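Local coordinates for protein myosin-I heavy chain (Dictyostelium discoideum, PDB 5EJR) that works as an actin-based motor with ATPase activity and takes part in the early steps of phagocytosis and adhesion, at residues E106-A111 with Q146-Q151. Residues are numbered along the deposited sequence; the frame is centred on the assembly and turned at random.
Sequences EIYCQA and QPFMEQ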
ATOM      1  N   GLU A 106      11.578   6.286  25.421  0.50 34.55           N
ATOM      2  CA  GLU A 106      11.453   5.057  26.178  0.50 34.22           C
ATOM      3  C   GLU A 106      11.554   3.814  25.283  0.50 36.17           C
ATOM      4  O   GLU A 106      12.138   2.812  25.706  0.50 35.35           O
ATOM      5  CB  GLU A 106      10.148   5.083  26.986  0.50 35.72           C
ATOM      6  CG  GLU A 106      10.253   4.353  28.313  0.50 44.22           C
ATOM      7  CD  GLU A 106      10.101   2.849  28.226  0.50 58.85           C
ATOM      8  OE1 GLU A 106       9.516   2.363  27.229  0.50 39.44           O
ATOM      9  OE2 GLU A 106      10.550   2.154  29.167  0.50 53.14           O
ATOM     10  N   ILE A 107      11.013   3.880  24.044  1.00 31.97           N
ATOM     11  CA  ILE A 107      11.097   2.766  23.099  1.00 30.38           C
ATOM     12  C   ILE A 107      12.560   2.569  22.670  1.00 34.00           C
ATOM     13  O   ILE A 107      13.042   1.431  22.751  1.00 33.77           O
ATOM     14  CB  ILE A 107      10.092   2.843  21.914  1.00 32.85           C
ATOM     15  CG1 ILE A 107       8.641   2.841  22.462  1.00 32.94           C
ATOM     16  CG2 ILE A 107      10.295   1.639  20.967  1.00 32.37           C
ATOM     17  CD1 ILE A 107       7.526   3.133  21.424  1.00 25.35           C
ATOM     18  N   TYR A 108      13.266   3.683  22.315  1.00 30.06           N
ATOM     19  CA  TYR A 108      14.673   3.710  21.879  1.00 30.19           C
ATOM     20  C   TYR A 108      15.623   3.206  22.981  1.00 35.53           C
ATOM     21  O   TYR A 108      16.550   2.468  22.685  1.00 34.62           O
ATOM     22  CB  TYR A 108      15.094   5.130  21.479  1.00 30.86           C
ATOM     23  CG  TYR A 108      14.867   5.466  20.021  1.00 31.51           C
ATOM     24  CD1 TYR A 108      15.825   5.161  19.056  1.00 32.98           C
ATOM     25  CD2 TYR A 108      13.728   6.158  19.615  1.00 32.42           C
ATOM     26  CE1 TYR A 108      15.642   5.512  17.716  1.00 32.57           C
ATOM     27  CE2 TYR A 108      13.517   6.480  18.274  1.00 32.21           C
ATOM     28  CZ  TYR A 108      14.481   6.166  17.332  1.00 37.89           C
ATOM     29  OH  TYR A 108      14.286   6.542  16.027  1.00 37.05           O
ATOM     30  N   CYS A 109      15.382   3.615  24.248  1.00 34.89           N
ATOM     31  CA  CYS A 109      16.166   3.183  25.411  1.00 36.96           C
ATOM     32  C   CYS A 109      15.947   1.706  25.692  1.00 39.86           C
ATOM     33  O   CYS A 109      16.930   1.016  25.906  1.00 38.68           O
ATOM     34  CB  CYS A 109      15.867   4.042  26.632  1.00 38.59           C
ATOM     35  SG  CYS A 109      16.394   5.765  26.466  1.00 42.88           S
ATOM     36  N   GLN A 110      14.692   1.194  25.623  1.00 37.18           N
ATOM     37  CA  GLN A 110      14.428  -0.243  25.853  1.00 36.54           C
ATOM     38  C   GLN A 110      15.113  -1.110  24.811  1.00 39.19           C
ATOM     39  O   GLN A 110      15.578  -2.204  25.143  1.00 38.51           O
ATOM     40  CB  GLN A 110      12.932  -0.583  25.819  1.00 36.56           C
ATOM     41  CG  GLN A 110      12.111  -0.115  27.011  1.00 41.39           C
ATOM     42  CD  GLN A 110      10.655  -0.540  26.904  1.00 49.27           C
ATOM     43  OE1 GLN A 110      10.203  -1.129  25.912  1.00 37.61           O
ATOM     44  NE2 GLN A 110       9.896  -0.300  27.960  1.00 42.38           N
ATOM     45  N   ALA A 111      15.103  -0.655  23.527  1.00 35.21           N
ATOM     46  CA  ALA A 111      15.680  -1.414  22.421  1.00 33.57           C
ATOM     47  C   ALA A 111      17.188  -1.456  22.607  1.00 37.42           C
ATOM     48  O   ALA A 111      17.768  -2.542  22.554  1.00 36.74           O
ATOM     49  CB  ALA A 111      15.311  -0.775  21.080  1.00 32.98           C
ATOM     50  N   GLN A 146      21.217  13.633  19.951  1.00 47.35           N
ATOM     51  CA  GLN A 146      22.685  13.659  19.958  1.00 48.43           C
ATOM     52  C   GLN A 146      23.308  12.649  20.953  1.00 52.51           C
ATOM     53  O   GLN A 146      24.086  11.813  20.486  1.00 53.18           O
ATOM     54  CB  GLN A 146      23.245  15.079  20.155  1.00 50.85           C
ATOM     55  CG  GLN A 146      24.496  15.350  19.321  1.00 64.25           C
ATOM     56  CD  GLN A 146      24.214  15.412  17.833  1.00 78.58           C
ATOM     57  OE1 GLN A 146      23.538  16.322  17.334  1.00 72.55           O
ATOM     58  NE2 GLN A 146      24.733  14.443  17.094  1.00 66.34           N
ATOM     59  N   PRO A 147      22.960  12.636  22.276  1.00 47.03           N
ATOM     60  CA  PRO A 147      23.541  11.618  23.176  1.00 46.26           C
ATOM     61  C   PRO A 147      23.370  10.165  22.708  1.00 45.73           C
ATOM     62  O   PRO A 147      24.331   9.394  22.808  1.00 44.53           O
ATOM     63  CB  PRO A 147      22.821  11.870  24.509  1.00 48.62           C
ATOM     64  CG  PRO A 147      22.415  13.290  24.458  1.00 53.14           C
ATOM     65  CD  PRO A 147      22.056  13.541  23.024  1.00 48.38           C
ATOM     66  N   PHE A 148      22.175   9.804  22.171  1.00 39.21           N
ATOM     67  CA  PHE A 148      21.873   8.449  21.678  1.00 38.47           C
ATOM     68  C   PHE A 148      22.735   8.087  20.462  1.00 44.56           C
ATOM     69  O   PHE A 148      23.173   6.933  20.346  1.00 43.87           O
ATOM     70  CB  PHE A 148      20.373   8.282  21.356  1.00 38.40           C
ATOM     71  CG  PHE A 148      19.923   6.868  21.046  1.00 38.99           C
ATOM     72  CD1 PHE A 148      19.940   6.380  19.738  1.00 41.12           C
ATOM     73  CD2 PHE A 148      19.432   6.042  22.046  1.00 39.95           C
ATOM     74  CE1 PHE A 148      19.506   5.079  19.447  1.00 40.60           C
ATOM     75  CE2 PHE A 148      19.013   4.734  21.755  1.00 42.00           C
ATOM     76  CZ  PHE A 148      19.038   4.268  20.453  1.00 39.03           C
ATOM     77  N   MET A 149      22.957   9.067  19.553  1.00 42.30           N
ATOM     78  CA  MET A 149      23.769   8.888  18.347  1.00 42.68           C
ATOM     79  C   MET A 149      25.228   8.647  18.728  1.00 46.61           C
ATOM     80  O   MET A 149      25.836   7.684  18.238  1.00 45.73           O
ATOM     81  CB  MET A 149      23.632  10.083  17.391  1.00 45.14           C
ATOM     82  CG  MET A 149      22.404   9.998  16.516  1.00 49.28           C
ATOM     83  SD  MET A 149      22.521  11.067  15.063  1.00 55.17           S
ATOM     84  CE  MET A 149      22.133  12.619  15.769  1.00 52.57           C
ATOM     85  N   GLU A 150      25.761   9.488  19.651  1.00 42.69           N
ATOM     86  CA  GLU A 150      27.127   9.381  20.189  1.00 43.58           C
ATOM     87  C   GLU A 150      27.380   8.010  20.815  1.00 45.27           C
ATOM     88  O   GLU A 150      28.469   7.463  20.668  1.00 44.88           O
ATOM     89  CB  GLU A 150      27.422  10.506  21.204  1.00 45.98           C
ATOM     90  CG  GLU A 150      27.494  11.903  20.597  1.00 57.70           C
ATOM     91  CD  GLU A 150      28.491  12.130  19.471  1.00 78.83           C
ATOM     92  OE1 GLU A 150      29.584  11.516  19.492  1.00 61.47           O
ATOM     93  OE2 GLU A 150      28.184  12.953  18.578  1.00 76.81           O
ATOM     94  N   GLN A 151      26.357   7.440  21.466  1.00 40.63           N
ATOM     95  CA  GLN A 151      26.401   6.109  22.056  1.00 40.05           C
ATOM     96  C   GLN A 151      26.504   5.055  20.951  1.00 43.82           C
ATOM     97  O   GLN A 151      27.346   4.170  21.054  1.00 43.80           O
ATOM     98  CB  GLN A 151      25.171   5.864  22.943  1.00 41.41           C
ATOM     99  CG  GLN A 151      25.222   4.548  23.733  1.00 54.46           C
ATOM    100  CD  GLN A 151      26.130   4.534  24.953  1.00 74.56           C
ATOM    101  OE1 GLN A 151      26.771   5.531  25.322  1.00 71.71           O
ATOM    102  NE2 GLN A 151      26.184   3.392  25.629  1.00 67.41           N
TER
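The Y108 ring drives its CD1 edge into the face of the F148 ring, a T-shaped stack with centroids 5.2 Å apart and planes at 82°. The touch is made by one side of the tyrosine: Y108 CD1 lies 3.6 Å from F148 CZ and 3.7 Å from F148 CE1, over the outer end of the phenyl ring. Nearer helix 104-113, Y108 CB packs on F148 CE2 at 3.9 Å. The phenylalanine also meets backbone with its own edge, F148 CE2 standing 3.5 Å from Y108 O close to the ring plane, so that side chain and carbonyl of one tyrosine border both face and rim of F148. With CG anti to the backbone N (chi1 -171°), the F148 ring reaches straight out from helix 142-159 to helix 104-113. Both helices belong to the MyTH4 domain, the all-helical part of this myosin VII tail MyTH4-FERM fragment, and the aromatic pair sits buried in its core. L177 of helix 164-178 touches both rings, while L134 and S135 of helix 121-137 and P140 in the loop beyond pack on Y108, so the pair lies where four helices meet. Y108 OH is hydrogen-bonded to the backbone O of F138, which satisfies the buried hydroxyl and ties down the far end of the ring. An alanine in place of F148 is likely to open a gap between the two helices, depriving the tyrosine edge of its aromatic face and L177 of a neighbour. A second tie between the same helices is polar, Q151 NE2 hydrogen-bonding Y112 OH. On another side of helix 104-113, Q110 uses its amide on helix 58-75, with OE1 bonded to N67 ND2 and NE2 to A64 O.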